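Local coordinates for protein putative adenylate cyclase (Vibrio parahaemolyticus, PDB 2ACA) that is of unproven function but has the CYTH fold of class IV adenylate cyclases and may act on a triphosphate substrate such as ATP, at residues A[44-49]-A[95-100]. Sequence-based numbering, arbitrary orientation.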
ATOM      1  N   SER A  44     -15.388   5.811  -1.852  1.00 12.66           N
ATOM      2  CA  SER A  44     -15.154   6.449  -0.562  1.00 12.34           C
ATOM      3  C   SER A  44     -13.715   6.932  -0.547  1.00 10.96           C
ATOM      4  O   SER A  44     -12.810   6.228  -1.002  1.00 12.89           O
ATOM      5  CB  SER A  44     -15.358   5.451   0.576  1.00 20.13           C
ATOM      6  OG  SER A  44     -16.664   4.915   0.555  1.00 27.06           O
ATOM      7  N   ASP A  45     -13.509   8.142  -0.060  1.00 12.37           N
ATOM      8  CA  ASP A  45     -12.171   8.696   0.039  1.00 14.40           C
ATOM      9  C   ASP A  45     -11.908   9.178   1.460  1.00 14.99           C
ATOM     10  O   ASP A  45     -12.771   9.782   2.107  1.00 14.12           O
ATOM     11  CB  ASP A  45     -11.974   9.850  -0.952  1.00 20.25           C
ATOM     12  CG  ASP A  45     -11.995   9.384  -2.401  1.00 21.74           C
ATOM     13  OD1 ASP A  45     -13.097   9.236  -2.967  1.00 23.22           O
ATOM     14  OD2 ASP A  45     -10.906   9.146  -2.971  1.00 23.83           O
ATOM     15  N   TRP A  46     -10.712   8.875   1.943  1.00 17.85           N
ATOM     16  CA  TRP A  46     -10.280   9.274   3.271  1.00 17.14           C
ATOM     17  C   TRP A  46      -9.017  10.090   3.081  1.00 16.99           C
ATOM     18  O   TRP A  46      -8.000   9.551   2.641  1.00 19.92           O
ATOM     19  CB  TRP A  46      -9.954   8.040   4.111  1.00 13.68           C
ATOM     20  CG  TRP A  46     -11.132   7.245   4.535  1.00 14.06           C
ATOM     21  CD1 TRP A  46     -11.835   7.385   5.697  1.00 17.28           C
ATOM     22  CD2 TRP A  46     -11.727   6.143   3.836  1.00 15.99           C
ATOM     23  NE1 TRP A  46     -12.827   6.433   5.769  1.00 18.48           N
ATOM     24  CE2 TRP A  46     -12.786   5.660   4.639  1.00 15.54           C
ATOM     25  CE3 TRP A  46     -11.468   5.515   2.609  1.00 16.86           C
ATOM     26  CZ2 TRP A  46     -13.586   4.578   4.259  1.00 17.72           C
ATOM     27  CZ3 TRP A  46     -12.260   4.439   2.230  1.00 18.90           C
ATOM     28  CH2 TRP A  46     -13.310   3.981   3.055  1.00 18.85           C
ATOM     29  N   PHE A  47      -9.077  11.384   3.386  1.00 14.29           N
ATOM     30  CA  PHE A  47      -7.905  12.245   3.251  1.00 15.79           C
ATOM     31  C   PHE A  47      -7.159  12.297   4.583  1.00 15.45           C
ATOM     32  O   PHE A  47      -7.777  12.439   5.641  1.00 14.77           O
ATOM     33  CB  PHE A  47      -8.311  13.661   2.837  1.00 15.38           C
ATOM     34  CG  PHE A  47      -8.974  13.733   1.496  1.00 19.25           C
ATOM     35  CD1 PHE A  47     -10.208  13.123   1.279  1.00 17.52           C
ATOM     36  CD2 PHE A  47      -8.352  14.392   0.436  1.00 19.23           C
ATOM     37  CE1 PHE A  47     -10.814  13.166   0.020  1.00 20.29           C
ATOM     38  CE2 PHE A  47      -8.945  14.442  -0.823  1.00 21.18           C
ATOM     39  CZ  PHE A  47     -10.179  13.827  -1.032  1.00 21.32           C
ATOM     40  N   TYR A  48      -5.833  12.204   4.521  1.00 16.81           N
ATOM     41  CA  TYR A  48      -5.005  12.232   5.727  1.00 13.92           C
ATOM     42  C   TYR A  48      -3.985  13.350   5.773  1.00 15.35           C
ATOM     43  O   TYR A  48      -3.564  13.885   4.743  1.00 14.93           O
ATOM     44  CB  TYR A  48      -4.236  10.923   5.889  1.00 10.37           C
ATOM     45  CG  TYR A  48      -5.088   9.722   6.163  1.00 10.84           C
ATOM     46  CD1 TYR A  48      -5.793   9.100   5.141  1.00 10.59           C
ATOM     47  CD2 TYR A  48      -5.183   9.199   7.448  1.00 10.51           C
ATOM     48  CE1 TYR A  48      -6.571   7.989   5.391  1.00 13.62           C
ATOM     49  CE2 TYR A  48      -5.962   8.083   7.707  1.00 13.08           C
ATOM     50  CZ  TYR A  48      -6.651   7.487   6.676  1.00 13.18           C
ATOM     51  OH  TYR A  48      -7.428   6.391   6.920  1.00 15.49           O
ATOM     52  N   ASP A  49      -3.575  13.677   6.994  1.00 11.51           N
ATOM     53  CA  ASP A  49      -2.555  14.686   7.233  1.00 16.20           C
ATOM     54  C   ASP A  49      -2.145  14.643   8.706  1.00 16.60           C
ATOM     55  O   ASP A  49      -2.820  14.026   9.527  1.00 17.48           O
ATOM     56  CB  ASP A  49      -3.056  16.088   6.866  1.00 23.32           C
ATOM     57  CG  ASP A  49      -1.915  17.025   6.471  1.00 24.65           C
ATOM     58  OD1 ASP A  49      -0.763  16.751   6.876  1.00 26.26           O
ATOM     59  OD2 ASP A  49      -2.162  18.031   5.765  1.00 24.75           O
ATOM     60  N   SER A  95      -5.874  -2.099   7.067  1.00 10.39           N
ATOM     61  CA  SER A  95      -4.490  -2.132   7.522  1.00 11.89           C
ATOM     62  C   SER A  95      -3.819  -0.818   7.144  1.00 10.34           C
ATOM     63  O   SER A  95      -3.128  -0.204   7.963  1.00 10.45           O
ATOM     64  CB  SER A  95      -3.757  -3.312   6.898  1.00 16.99           C
ATOM     65  OG  SER A  95      -4.350  -4.516   7.326  1.00 20.31           O
ATOM     66  N   ALA A  96      -4.045  -0.377   5.909  1.00 11.01           N
ATOM     67  CA  ALA A  96      -3.484   0.884   5.434  1.00 11.81           C
ATOM     68  C   ALA A  96      -3.907   2.052   6.334  1.00 10.24           C
ATOM     69  O   ALA A  96      -3.085   2.896   6.706  1.00  9.66           O
ATOM     70  CB  ALA A  96      -3.927   1.142   3.990  1.00  9.59           C
ATOM     71  N   GLN A  97      -5.191   2.107   6.680  1.00 11.23           N
ATOM     72  CA  GLN A  97      -5.700   3.174   7.549  1.00 12.03           C
ATOM     73  C   GLN A  97      -4.989   3.141   8.905  1.00 10.20           C
ATOM     74  O   GLN A  97      -4.513   4.161   9.403  1.00  9.01           O
ATOM     75  CB  GLN A  97      -7.209   2.999   7.765  1.00 13.24           C
ATOM     76  CG  GLN A  97      -8.041   3.183   6.497  1.00 17.54           C
ATOM     77  CD  GLN A  97      -9.511   2.824   6.699  1.00 17.69           C
ATOM     78  OE1 GLN A  97     -10.401   3.438   6.102  1.00 21.94           O
ATOM     79  NE2 GLN A  97      -9.767   1.826   7.530  1.00 15.73           N
ATOM     80  N   SER A  98      -4.919   1.950   9.488  1.00 13.46           N
ATOM     81  CA  SER A  98      -4.291   1.763  10.789  1.00 16.66           C
ATOM     82  C   SER A  98      -2.799   2.142  10.761  1.00 17.20           C
ATOM     83  O   SER A  98      -2.292   2.785  11.682  1.00 17.69           O
ATOM     84  CB  SER A  98      -4.475   0.305  11.227  1.00 15.21           C
ATOM     85  OG  SER A  98      -4.020   0.106  12.552  1.00 19.84           O
HETATM   86  N   MSE A  99      -2.100   1.762   9.694  1.00 14.09           N
HETATM   87  CA  MSE A  99      -0.681   2.089   9.587  1.00 13.61           C
HETATM   88  C   MSE A  99      -0.449   3.594   9.474  1.00 12.44           C
HETATM   89  O   MSE A  99       0.476   4.124  10.086  1.00 13.36           O
HETATM   90  CB  MSE A  99      -0.049   1.369   8.391  1.00 14.46           C
HETATM   91  CG  MSE A  99       0.173  -0.116   8.605  1.00 18.81           C
HETATM   92 SE   MSE A  99       1.108  -0.991   7.124  1.00 32.63          SE
HETATM   93  CE  MSE A  99      -0.442  -1.228   5.997  1.00 22.28           C
ATOM     94  N   LEU A 100      -1.281   4.285   8.697  1.00 11.01           N
ATOM     95  CA  LEU A 100      -1.130   5.734   8.550  1.00 11.14           C
ATOM     96  C   LEU A 100      -1.345   6.451   9.895  1.00 10.18           C
ATOM     97  O   LEU A 100      -0.686   7.444  10.203  1.00 10.35           O
ATOM     98  CB  LEU A 100      -2.113   6.284   7.504  1.00 12.04           C
ATOM     99  CG  LEU A 100      -1.812   6.045   6.022  1.00 12.20           C
ATOM    100  CD1 LEU A 100      -2.850   6.769   5.149  1.00  7.92           C
ATOM    101  CD2 LEU A 100      -0.414   6.548   5.711  1.00 11.30           C
TER
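Leu100 meets Tyr48 through a CH-pi contact: its CD1 methyl lies 3.8 Å from the centroid of the Tyr48 ring, 11° off the ring normal, so one branch of the leucine sits squarely over the middle of one face. CD1 lies anti to CA and thereby reaches out from the helix to the ring. A branched apolar residue suits this buried place, and the broad phenol ring gives the methyl a flat surface to rest on.

A polar atom meets an aromatic face where Gln97 OE1 stands over the indole, 3.6 Å from Trp46 CE2, with the amide plane nearly perpendicular to the ring at 84°. The Gln97 CB leaves the helix beside the strand rather than at it, but CD is anti to CA (chi2 172°), and the extended chain ends nearer the strand. This partly exposed site suits a long residue that can lay methylenes against Tyr48 and keep its amide near solvent, while the indole offers a wide flat face.

Strand 35-49 belongs to the large antiparallel sheet of the CYTH domain, whose relatives form a tunnel-like barrel, and helix 93-102 packs alongside it after strand 85-89, outermost in this chain. The two segments run nearly parallel, their axes 10.8 Å apart, a spacing bridged by long side chains. Trp46 and Tyr48 point to the helix, whereas the intervening Phe47 packs on Val63 and Gln109.

The aliphatic part of Gln97 serves a further van der Waals contact, its CG being 3.3 Å from Tyr48 OH. Leu64 of strand 61-68 touches both Tyr48 and Gln97. On the helix side turned from the strand, Ser98 OG is hydrogen-bonded to Glu86 of the second subunit.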